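Local coordinates for DNA topoisomerase 2-associated protein PAT1 (Saccharomyces cerevisiae, PDB 4OJJ) that probably activates mRNA decapping and represses translation, promoting mRNA turnover in yeast, at residues E11-E16 / T33-A38. Residues are numbered along the deposited sequence; the frame is centred on the assembly and turned at random.
Sequences ETVYEE and TAMWEA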
ATOM      1  N   GLU A  11     -11.886 -14.569  20.904  1.00 52.01           N
ATOM      2  CA  GLU A  11     -13.230 -15.041  21.216  1.00 49.92           C
ATOM      3  C   GLU A  11     -14.076 -14.025  21.987  1.00 48.83           C
ATOM      4  O   GLU A  11     -15.269 -13.876  21.705  1.00 45.59           O
ATOM      5  CB  GLU A  11     -13.197 -16.384  21.943  1.00 60.22           C
ATOM      6  CG  GLU A  11     -13.079 -17.561  20.997  1.00 59.11           C
ATOM      7  CD  GLU A  11     -14.001 -17.418  19.793  1.00 68.65           C
ATOM      8  OE1 GLU A  11     -13.502 -17.045  18.699  1.00 60.36           O
ATOM      9  OE2 GLU A  11     -15.224 -17.661  19.951  1.00 73.82           O
ATOM     10  N   THR A  12     -13.485 -13.310  22.943  1.00 45.96           N
ATOM     11  CA  THR A  12     -14.304 -12.334  23.645  1.00 46.93           C
ATOM     12  C   THR A  12     -14.627 -11.143  22.740  1.00 49.41           C
ATOM     13  O   THR A  12     -15.750 -10.648  22.772  1.00 49.33           O
ATOM     14  CB  THR A  12     -13.812 -11.918  25.083  1.00 49.95           C
ATOM     15  OG1 THR A  12     -13.736 -10.491  25.189  1.00 52.58           O
ATOM     16  CG2 THR A  12     -12.493 -12.513  25.440  1.00 42.30           C
ATOM     17  N   VAL A  13     -13.670 -10.721  21.906  1.00 49.52           N
ATOM     18  CA  VAL A  13     -13.935  -9.656  20.953  1.00 43.74           C
ATOM     19  C   VAL A  13     -15.077 -10.082  20.045  1.00 41.75           C
ATOM     20  O   VAL A  13     -16.004  -9.316  19.797  1.00 47.67           O
ATOM     21  CB  VAL A  13     -12.687  -9.258  20.103  1.00 47.17           C
ATOM     22  CG1 VAL A  13     -13.101  -8.392  18.916  1.00 37.52           C
ATOM     23  CG2 VAL A  13     -11.665  -8.519  20.952  1.00 40.38           C
ATOM     24  N   TYR A  14     -15.026 -11.316  19.572  1.00 41.51           N
ATOM     25  CA  TYR A  14     -16.066 -11.809  18.683  1.00 47.08           C
ATOM     26  C   TYR A  14     -17.455 -11.781  19.329  1.00 55.18           C
ATOM     27  O   TYR A  14     -18.443 -11.394  18.691  1.00 53.97           O
ATOM     28  CB  TYR A  14     -15.747 -13.222  18.216  1.00 50.74           C
ATOM     29  CG  TYR A  14     -16.772 -13.775  17.259  1.00 54.41           C
ATOM     30  CD1 TYR A  14     -17.714 -14.712  17.676  1.00 59.40           C
ATOM     31  CD2 TYR A  14     -16.810 -13.349  15.944  1.00 55.38           C
ATOM     32  CE1 TYR A  14     -18.657 -15.215  16.797  1.00 60.18           C
ATOM     33  CE2 TYR A  14     -17.743 -13.846  15.054  1.00 56.56           C
ATOM     34  CZ  TYR A  14     -18.664 -14.774  15.480  1.00 65.54           C
ATOM     35  OH  TYR A  14     -19.588 -15.255  14.574  1.00 72.95           O
ATOM     36  N   GLU A  15     -17.524 -12.195  20.593  1.00 54.69           N
ATOM     37  CA  GLU A  15     -18.789 -12.215  21.319  1.00 51.80           C
ATOM     38  C   GLU A  15     -19.279 -10.797  21.467  1.00 48.67           C
ATOM     39  O   GLU A  15     -20.456 -10.506  21.298  1.00 47.73           O
ATOM     40  CB  GLU A  15     -18.623 -12.875  22.695  1.00 52.99           C
ATOM     41  CG  GLU A  15     -18.546 -14.394  22.633  1.00 58.20           C
ATOM     42  CD  GLU A  15     -17.884 -14.998  23.857  1.00 70.15           C
ATOM     43  OE1 GLU A  15     -17.800 -14.298  24.895  1.00 68.02           O
ATOM     44  OE2 GLU A  15     -17.446 -16.173  23.775  1.00 71.94           O
ATOM     45  N   GLU A  16     -18.353  -9.907  21.774  1.00 48.62           N
ATOM     46  CA  GLU A  16     -18.689  -8.509  21.937  1.00 52.16           C
ATOM     47  C   GLU A  16     -19.238  -7.942  20.602  1.00 50.90           C
ATOM     48  O   GLU A  16     -20.137  -7.102  20.588  1.00 42.99           O
ATOM     49  CB  GLU A  16     -17.456  -7.765  22.446  1.00 50.61           C
ATOM     50  CG  GLU A  16     -17.715  -6.766  23.564  1.00 55.77           C
ATOM     51  CD  GLU A  16     -18.524  -7.336  24.722  1.00 51.40           C
ATOM     52  OE1 GLU A  16     -17.940  -7.929  25.663  1.00 48.49           O
ATOM     53  OE2 GLU A  16     -19.752  -7.165  24.688  1.00 50.52           O
ATOM     54  N   THR A  33     -17.965   0.236  23.856  1.00 46.87           N
ATOM     55  CA  THR A  33     -17.087   0.369  25.020  1.00 47.99           C
ATOM     56  C   THR A  33     -16.476  -0.967  25.430  1.00 44.01           C
ATOM     57  O   THR A  33     -15.275  -1.055  25.669  1.00 43.25           O
ATOM     58  CB  THR A  33     -17.798   0.978  26.240  1.00 43.76           C
ATOM     59  OG1 THR A  33     -18.058   2.371  26.019  1.00 46.73           O
ATOM     60  CG2 THR A  33     -16.922   0.842  27.478  1.00 39.99           C
ATOM     61  N   ALA A  34     -17.308  -2.001  25.481  1.00 41.94           N
ATOM     62  CA  ALA A  34     -16.870  -3.329  25.892  1.00 45.44           C
ATOM     63  C   ALA A  34     -16.024  -4.000  24.814  1.00 47.86           C
ATOM     64  O   ALA A  34     -15.101  -4.763  25.129  1.00 44.94           O
ATOM     65  CB  ALA A  34     -18.078  -4.216  26.259  1.00 42.93           C
ATOM     66  N   MET A  35     -16.353  -3.745  23.549  1.00 43.35           N
ATOM     67  CA  MET A  35     -15.544  -4.283  22.461  1.00 46.73           C
ATOM     68  C   MET A  35     -14.166  -3.638  22.475  1.00 44.88           C
ATOM     69  O   MET A  35     -13.146  -4.322  22.383  1.00 44.65           O
ATOM     70  CB  MET A  35     -16.192  -4.083  21.099  1.00 43.46           C
ATOM     71  CG  MET A  35     -15.349  -4.703  20.007  1.00 41.24           C
ATOM     72  SD  MET A  35     -16.029  -4.552  18.360  1.00 41.92           S
ATOM     73  CE  MET A  35     -16.355  -2.777  18.293  1.00 38.69           C
ATOM     74  N   TRP A  36     -14.151  -2.322  22.616  1.00 39.93           N
ATOM     75  CA  TRP A  36     -12.906  -1.568  22.729  1.00 45.80           C
ATOM     76  C   TRP A  36     -12.043  -2.107  23.873  1.00 52.15           C
ATOM     77  O   TRP A  36     -10.869  -2.449  23.660  1.00 50.28           O
ATOM     78  CB  TRP A  36     -13.226  -0.100  22.949  1.00 43.63           C
ATOM     79  CG  TRP A  36     -12.071   0.802  22.933  1.00 48.07           C
ATOM     80  CD1 TRP A  36     -11.478   1.391  24.011  1.00 43.34           C
ATOM     81  CD2 TRP A  36     -11.371   1.273  21.778  1.00 47.15           C
ATOM     82  NE1 TRP A  36     -10.441   2.181  23.601  1.00 48.76           N
ATOM     83  CE2 TRP A  36     -10.349   2.128  22.235  1.00 45.05           C
ATOM     84  CE3 TRP A  36     -11.497   1.037  20.403  1.00 45.17           C
ATOM     85  CZ2 TRP A  36      -9.461   2.753  21.371  1.00 47.55           C
ATOM     86  CZ3 TRP A  36     -10.618   1.667  19.542  1.00 44.23           C
ATOM     87  CH2 TRP A  36      -9.612   2.511  20.028  1.00 48.22           C
ATOM     88  N   GLU A  37     -12.624  -2.205  25.075  1.00 48.17           N
ATOM     89  CA  GLU A  37     -11.905  -2.783  26.216  1.00 52.02           C
ATOM     90  C   GLU A  37     -11.318  -4.147  25.846  1.00 47.17           C
ATOM     91  O   GLU A  37     -10.132  -4.373  26.035  1.00 49.64           O
ATOM     92  CB  GLU A  37     -12.765  -2.895  27.492  1.00 49.59           C
ATOM     93  CG  GLU A  37     -12.048  -3.678  28.624  1.00 56.12           C
ATOM     94  CD  GLU A  37     -12.893  -3.908  29.876  1.00 57.28           C
ATOM     95  OE1 GLU A  37     -12.974  -2.977  30.709  1.00 55.07           O
ATOM     96  OE2 GLU A  37     -13.453  -5.021  30.036  1.00 58.22           O
ATOM     97  N   ALA A  38     -12.146  -5.026  25.294  1.00 41.82           N
ATOM     98  CA  ALA A  38     -11.715  -6.368  24.886  1.00 44.46           C
ATOM     99  C   ALA A  38     -10.556  -6.459  23.864  1.00 46.89           C
ATOM    100  O   ALA A  38     -10.000  -7.535  23.659  1.00 51.54           O
ATOM    101  CB  ALA A  38     -12.902  -7.142  24.372  1.00 42.76           C
TER
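Around Val-13 and Ala-38, whose CA atoms are 5.6 Å apart, helix 5-25 and the short helix 33-39 form an antiparallel helical hairpin at one end of this largely helical fold. The axes of segments 11-16 and 33-38 run at 167° to each other and approach to 8.9 Å, a closeness suited to the small residues Ala-34 and Ala-38. No hydrogen bond joins the two segments; they meet through van der Waals contact. The methyl of Ala-38 sits between Thr-12 and Val-13, with its CB 3.5 Å from Thr-12 OG1 and 3.9 Å from Val-13 CG2. The two branches of Val-13 divide the work: CG1, anti to the backbone N, lies loosely 4.5 Å from Met-35 CG, while CG2 packs 3.3 Å from Ala-38 O. Met-35 and Val-13, both buried, also touch Ile-67 of helix 58-68, a third helix against the hairpin. In Glu-16, chi1 (-136°) carries CG against the backbone of 34-35, and the bend at chi2 (50°) turns the carboxylate over the methyl of Ala-34. With an alanine at Glu-16, CG and the carboxylate are gone, and a gap would probably open over that methyl and the adjoining backbone. Glu-16 CG lies 3.3 Å from Met-35 N.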